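PDB 2PLN: response regulator from Helicobacter pylori, which probably binds transcription regulatory DNA as an orphan response regulator, and is represented here by its N-terminal receiver domain alone. Local coordinates for residues M67-N72 and I113-R118; V89-D94 and Q107-Y112. All blocks are in the same frame, centred on the assembly; numbering follows the deposited sequence.

Both contacts reach the same five-stranded parallel sheet of one CheY-like receiver domain, with centres about 8 Å apart. Contact 2 pairs the neighbouring strands 88-93 and 111-114. Contact 1 joins the C-terminal ends of strands 65-68 and 111-114, which have strand 88-93 between them, and the loops that follow. Along the chain, 89-94 and 107-112 are nested inside the loop that contact 1 closes. The contacts meet at S92, whose OG bonds the hydroxyl of Y117, and at S93, whose carbonyl O probably accepts a hydrogen bond from K115 N. Strand 111-114, shared by both contacts, leads directly into the loop that holds K115. Both contacts also touch the second subunit.

Contact 1: residues M67-N72 and I113-R118; sequences MVSDKN and IAKPYR
M67, a selenomethionine, and Y117 reach toward each other tip to tip. CE of M67 lies 3.7 Å from OH of Y117. The selenium of M67 is 5.3 Å from the centre of the Y117 ring, at 56° to its normal, so this Met-aromatic contact is oblique. M67 CG is anti to the backbone N. The chain then bends at chi3 (55°), which turns CE toward the tyrosine hydroxyl. The I113 side chain crosses M67 at about a right angle, with I113 CD1 4.1 Å from M67 SE. CG2 of I113 sits at the edge of the Y117 ring, in its plane. I34 of helix 28-40 and L123 of helix 120-130 also pack on M67 and Y117. The Y117 hydroxyl bonds S92 OG on the intervening strand.

In CheY-like receivers the phosphorylation site lies at this C-terminal edge of the sheet, and the equivalent pocket is probably here. K115 and the cis peptide before P116 match the Lys-Pro pair that follows the last strand in receiver domains. By alignment, S69 appears to take the position of the phosphate-accepting aspartate of typical receivers. The predicted phosphorylation site, D64, directly precedes strand 65-68 and so lies at its other end.

S69 and K115 touch without a hydrogen bond. The K115 chain passes S69 with K115 CD 3.8 Å from S69 OG. Its bend at chi3 (86°) sets CE. K115 NZ ends 3.8 Å from S69 OG. K115 NZ forms a salt bridge with E25, to which S69 OG is weakly bonded as well. Beyond S69, D70 OD1 accepts from N72 N at 2.9 Å in an Asx turn.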
loop_
_atom_site.group_PDB
_atom_site.type_symbol
_atom_site.label_atom_id
_atom_site.label_comp_id
_atom_site.label_asym_id
_atom_site.label_seq_id
_atom_site.Cartn_x
_atom_site.Cartn_y
_atom_site.Cartn_z
HETATM N N MSE A 67 -5.524 10.776 5.066
HETATM C CA MSE A 67 -5.729 9.494 5.707
HETATM C C MSE A 67 -6.949 9.575 6.605
HETATM O O MSE A 67 -7.062 10.478 7.440
HETATM C CB MSE A 67 -4.512 9.055 6.523
HETATM C CG MSE A 67 -4.673 7.607 6.978
HETATM SE SE MSE A 67 -3.051 6.782 7.606
HETATM C CE MSE A 67 -2.560 8.070 8.951
ATOM N N VAL A 68 -7.876 8.647 6.422
ATOM C CA VAL A 68 -9.158 8.725 7.123
ATOM C C VAL A 68 -9.410 7.439 7.893
ATOM O O VAL A 68 -9.267 6.342 7.347
ATOM C CB VAL A 68 -10.332 9.062 6.154
ATOM C CG1 VAL A 68 -10.397 8.110 4.926
ATOM C CG2 VAL A 68 -11.678 9.078 6.877
ATOM N N SER A 69 -9.730 7.602 9.171
ATOM C CA SER A 69 -10.271 6.541 10.033
ATOM C C SER A 69 -11.587 7.071 10.499
ATOM O O SER A 69 -11.631 8.065 11.228
ATOM C CB SER A 69 -9.414 6.320 11.272
ATOM O OG SER A 69 -8.063 6.227 10.937
ATOM N N ASP A 70 -12.654 6.433 10.053
ATOM C CA ASP A 70 -14.008 6.822 10.383
ATOM C C ASP A 70 -14.921 5.666 9.960
ATOM O O ASP A 70 -14.594 4.904 9.054
ATOM C CB ASP A 70 -14.388 8.060 9.589
ATOM C CG ASP A 70 -15.694 8.678 10.055
ATOM O OD1 ASP A 70 -16.745 8.402 9.429
ATOM O OD2 ASP A 70 -15.743 9.460 11.025
ATOM N N LYS A 71 -16.083 5.562 10.599
ATOM C CA LYS A 71 -17.065 4.532 10.254
ATOM C C LYS A 71 -17.586 4.670 8.834
ATOM O O LYS A 71 -17.852 3.667 8.171
ATOM C CB LYS A 71 -18.255 4.562 11.230
ATOM C CG LYS A 71 -17.897 4.322 12.703
ATOM C CD LYS A 71 -19.142 4.028 13.564
ATOM C CE LYS A 71 -20.301 5.008 13.319
ATOM N NZ LYS A 71 -20.022 6.374 13.856
ATOM N N ASN A 72 -17.779 5.907 8.386
ATOM C CA ASN A 72 -18.324 6.182 7.051
ATOM C C ASN A 72 -17.224 6.499 6.053
ATOM O O ASN A 72 -17.412 7.331 5.132
ATOM C CB ASN A 72 -19.303 7.371 7.097
ATOM C CG ASN A 72 -20.423 7.182 8.094
ATOM O OD1 ASN A 72 -21.070 6.137 8.137
ATOM N ND2 ASN A 72 -20.687 8.222 8.881
ATOM N N ILE A 113 -5.064 0.307 5.760
ATOM C CA ILE A 113 -4.039 0.115 6.777
ATOM C C ILE A 113 -4.767 -0.283 8.056
ATOM O O ILE A 113 -5.674 0.410 8.488
ATOM C CB ILE A 113 -3.227 1.429 6.978
ATOM C CG1 ILE A 113 -2.548 1.864 5.666
ATOM C CG2 ILE A 113 -2.204 1.317 8.155
ATOM C CD1 ILE A 113 -2.177 3.309 5.665
ATOM N N ALA A 114 -4.411 -1.423 8.640
ATOM C CA ALA A 114 -5.015 -1.814 9.914
ATOM C C ALA A 114 -4.442 -0.973 11.046
ATOM O O ALA A 114 -3.244 -0.668 11.064
ATOM C CB ALA A 114 -4.763 -3.287 10.201
ATOM N N LYS A 115 -5.323 -0.580 11.961
ATOM C CA LYS A 115 -4.922 -0.007 13.238
ATOM C C LYS A 115 -5.031 -1.106 14.294
ATOM O O LYS A 115 -5.933 -1.961 14.206
ATOM C CB LYS A 115 -5.854 1.130 13.624
ATOM C CG LYS A 115 -5.708 2.331 12.727
ATOM C CD LYS A 115 -6.758 3.371 13.056
ATOM C CE LYS A 115 -6.297 4.268 14.159
ATOM N NZ LYS A 115 -7.443 5.150 14.550
ATOM N N PRO A 116 -4.161 -1.089 15.301
ATOM C CA PRO A 116 -3.055 -0.107 15.471
ATOM C C PRO A 116 -1.888 -0.203 14.490
ATOM O O PRO A 116 -1.610 -1.286 13.970
ATOM C CB PRO A 116 -2.576 -0.359 16.915
ATOM C CG PRO A 116 -3.090 -1.690 17.292
ATOM C CD PRO A 116 -4.266 -2.034 16.429
ATOM N N TYR A 117 -1.209 0.924 14.241
ATOM C CA TYR A 117 -0.072 0.983 13.304
ATOM C C TYR A 117 1.171 0.231 13.808
ATOM O O TYR A 117 1.365 0.089 15.019
ATOM C CB TYR A 117 0.291 2.442 12.954
ATOM C CG TYR A 117 -0.876 3.256 12.454
ATOM C CD1 TYR A 117 -1.452 4.265 13.239
ATOM C CD2 TYR A 117 -1.435 2.996 11.212
ATOM C CE1 TYR A 117 -2.536 4.990 12.787
ATOM C CE2 TYR A 117 -2.515 3.732 10.751
ATOM C CZ TYR A 117 -3.064 4.719 11.531
ATOM O OH TYR A 117 -4.142 5.419 11.039
ATOM N N ARG A 118 2.016 -0.234 12.877
ATOM C CA ARG A 118 3.260 -0.940 13.223
ATOM C C ARG A 118 4.150 -0.045 14.084
ATOM O O ARG A 118 4.761 -0.491 15.073
ATOM C CB ARG A 118 4.005 -1.405 11.962
ATOM C CG ARG A 118 4.970 -2.560 12.209
ATOM C CD ARG A 118 5.206 -3.485 11.018
ATOM N NE ARG A 118 4.123 -4.456 10.829
ATOM C CZ ARG A 118 3.161 -4.345 9.912
ATOM N NH1 ARG A 118 3.143 -3.307 9.089
ATOM N NH2 ARG A 118 2.214 -5.271 9.804
#

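Contact 2: residues V89-D94 and Q107-Y112; sequences VLVSSD and QGADDY
L90 pairs with D111 and V91 with Y112 in parallel register, the L90 and D111 CA atoms lying 4.8 Å apart. V91 N donates to D111 O at 3.0 Å. This is the strand pair of a beta-alpha-beta unit, with helix 98-106 as the connection. The helix ends in a Schellman motif at G108, and the chain then returns to the sheet.

D110 grips V89 twice. D110 N donates to V89 O at 2.7 Å. In return, D110 OD2 takes V89 N at 2.9 Å through its anti lone pair. This second bond is nearly straight, with an N-H...O angle of 168°. K81 forms a salt bridge with the same oxygen. D111 N adds a weak bond to V89 O.

On one face of the sheet, CD2 of L90 meets CB of D111 at 3.7 Å. D111 OD2 forms salt bridges with R126 and R130 of its own chain, and OD1 one with R126 of the second subunit. This is consistent with the face of helix 98-106, strand 111-114 and helix 120-130 through which OmpR/PhoB-family receivers dimerise.

V91 and Y112 share the other face. CG1 of V91 is anti to the backbone N (chi1 169°) and lies obliquely to the Y112 ring, 3.7 Å from Y112 CD2. CG2, the other branch, packs on A109 CB. Y112 stands three residues before K115 and probably corresponds to the switch aromatic of CheY-like proteins. Further along, S93 CB lies 3.6 Å from Y112 OH, and E100 OE1 bonds both the Y112 and the S93 hydroxyls.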
loop_
_atom_site.group_PDB
_atom_site.type_symbol
_atom_site.label_atom_id
_atom_site.label_comp_id
_atom_site.label_asym_id
_atom_site.label_seq_id
_atom_site.Cartn_x
_atom_site.Cartn_y
_atom_site.Cartn_z
ATOM N N VAL A 89 -5.562 8.862 -1.235
ATOM C CA VAL A 89 -6.466 8.544 -0.152
ATOM C C VAL A 89 -6.070 7.226 0.522
ATOM O O VAL A 89 -5.986 6.171 -0.136
ATOM C CB VAL A 89 -7.922 8.446 -0.670
ATOM C CG1 VAL A 89 -8.842 8.017 0.446
ATOM C CG2 VAL A 89 -8.363 9.781 -1.340
ATOM N N LEU A 90 -5.831 7.295 1.825
ATOM C CA LEU A 90 -5.466 6.109 2.641
ATOM C C LEU A 90 -6.567 5.898 3.647
ATOM O O LEU A 90 -6.986 6.843 4.328
ATOM C CB LEU A 90 -4.138 6.311 3.392
ATOM C CG LEU A 90 -2.945 6.934 2.639
ATOM C CD1 LEU A 90 -1.664 6.867 3.484
ATOM C CD2 LEU A 90 -2.720 6.237 1.246
ATOM N N VAL A 91 -7.067 4.674 3.712
ATOM C CA VAL A 91 -8.123 4.321 4.666
ATOM C C VAL A 91 -7.420 3.535 5.747
ATOM O O VAL A 91 -6.688 2.595 5.461
ATOM C CB VAL A 91 -9.206 3.419 3.993
ATOM C CG1 VAL A 91 -10.153 2.832 5.020
ATOM C CG2 VAL A 91 -9.995 4.220 2.948
ATOM N N SER A 92 -7.650 3.921 6.995
ATOM C CA SER A 92 -7.098 3.213 8.133
ATOM C C SER A 92 -8.272 2.757 9.035
ATOM O O SER A 92 -9.247 3.505 9.229
ATOM C CB SER A 92 -6.092 4.166 8.801
ATOM O OG SER A 92 -5.843 3.835 10.137
ATOM N N SER A 93 -8.206 1.531 9.551
ATOM C CA SER A 93 -9.359 0.922 10.271
ATOM C C SER A 93 -8.949 0.172 11.556
ATOM O O SER A 93 -8.021 -0.612 11.538
ATOM C CB SER A 93 -10.121 -0.018 9.320
ATOM O OG SER A 93 -11.273 -0.585 9.934
ATOM N N ASP A 94 -9.646 0.432 12.662
ATOM C CA ASP A 94 -9.449 -0.316 13.921
ATOM C C ASP A 94 -10.263 -1.624 13.931
ATOM O O ASP A 94 -10.137 -2.460 14.854
ATOM C CB ASP A 94 -9.899 0.545 15.103
ATOM C CG ASP A 94 -11.335 0.970 14.964
ATOM O OD1 ASP A 94 -12.205 0.071 14.858
ATOM O OD2 ASP A 94 -11.695 2.168 14.897
ATOM N N GLN A 107 -13.353 1.032 -4.314
ATOM C CA GLN A 107 -13.789 2.430 -4.275
ATOM C C GLN A 107 -12.699 3.435 -4.672
ATOM O O GLN A 107 -12.984 4.623 -4.838
ATOM C CB GLN A 107 -14.234 2.797 -2.864
ATOM C CG GLN A 107 -15.442 2.071 -2.352
ATOM C CD GLN A 107 -16.693 2.715 -2.818
ATOM O OE1 GLN A 107 -17.164 2.441 -3.930
ATOM N NE2 GLN A 107 -17.247 3.590 -1.987
ATOM N N GLY A 108 -11.457 2.971 -4.793
ATOM C CA GLY A 108 -10.378 3.781 -5.339
ATOM C C GLY A 108 -9.357 4.225 -4.290
ATOM O O GLY A 108 -8.518 5.075 -4.562
ATOM N N ALA A 109 -9.448 3.679 -3.079
ATOM C CA ALA A 109 -8.426 4.004 -2.048
ATOM C C ALA A 109 -7.041 3.558 -2.510
ATOM O O ALA A 109 -6.900 2.559 -3.174
ATOM C CB ALA A 109 -8.777 3.350 -0.702
ATOM N N ASP A 110 -6.018 4.318 -2.141
ATOM C CA ASP A 110 -4.654 4.000 -2.507
ATOM C C ASP A 110 -4.031 3.039 -1.506
ATOM O O ASP A 110 -3.032 2.371 -1.815
ATOM C CB ASP A 110 -3.850 5.296 -2.608
ATOM C CG ASP A 110 -4.334 6.164 -3.729
ATOM O OD1 ASP A 110 -4.106 5.765 -4.893
ATOM O OD2 ASP A 110 -4.980 7.211 -3.549
ATOM N N ASP A 111 -4.608 2.967 -0.303
ATOM C CA ASP A 111 -4.141 1.987 0.634
ATOM C C ASP A 111 -5.209 1.709 1.673
ATOM O O ASP A 111 -6.178 2.478 1.835
ATOM C CB ASP A 111 -2.846 2.494 1.300
ATOM C CG ASP A 111 -1.862 1.368 1.635
ATOM O OD1 ASP A 111 -2.298 0.196 1.849
ATOM O OD2 ASP A 111 -0.636 1.593 1.728
ATOM N N TYR A 112 -5.029 0.593 2.363
ATOM C CA TYR A 112 -5.882 0.183 3.469
ATOM C C TYR A 112 -4.957 -0.309 4.583
ATOM O O TYR A 112 -4.143 -1.229 4.379
ATOM C CB TYR A 112 -6.830 -0.923 3.005
ATOM C CG TYR A 112 -7.822 -1.379 4.058
ATOM C CD1 TYR A 112 -7.602 -2.545 4.775
ATOM C CD2 TYR A 112 -8.998 -0.644 4.335
ATOM C CE1 TYR A 112 -8.538 -2.989 5.752
ATOM C CE2 TYR A 112 -9.928 -1.093 5.306
ATOM C CZ TYR A 112 -9.682 -2.250 6.007
ATOM O OH TYR A 112 -10.601 -2.685 6.995
#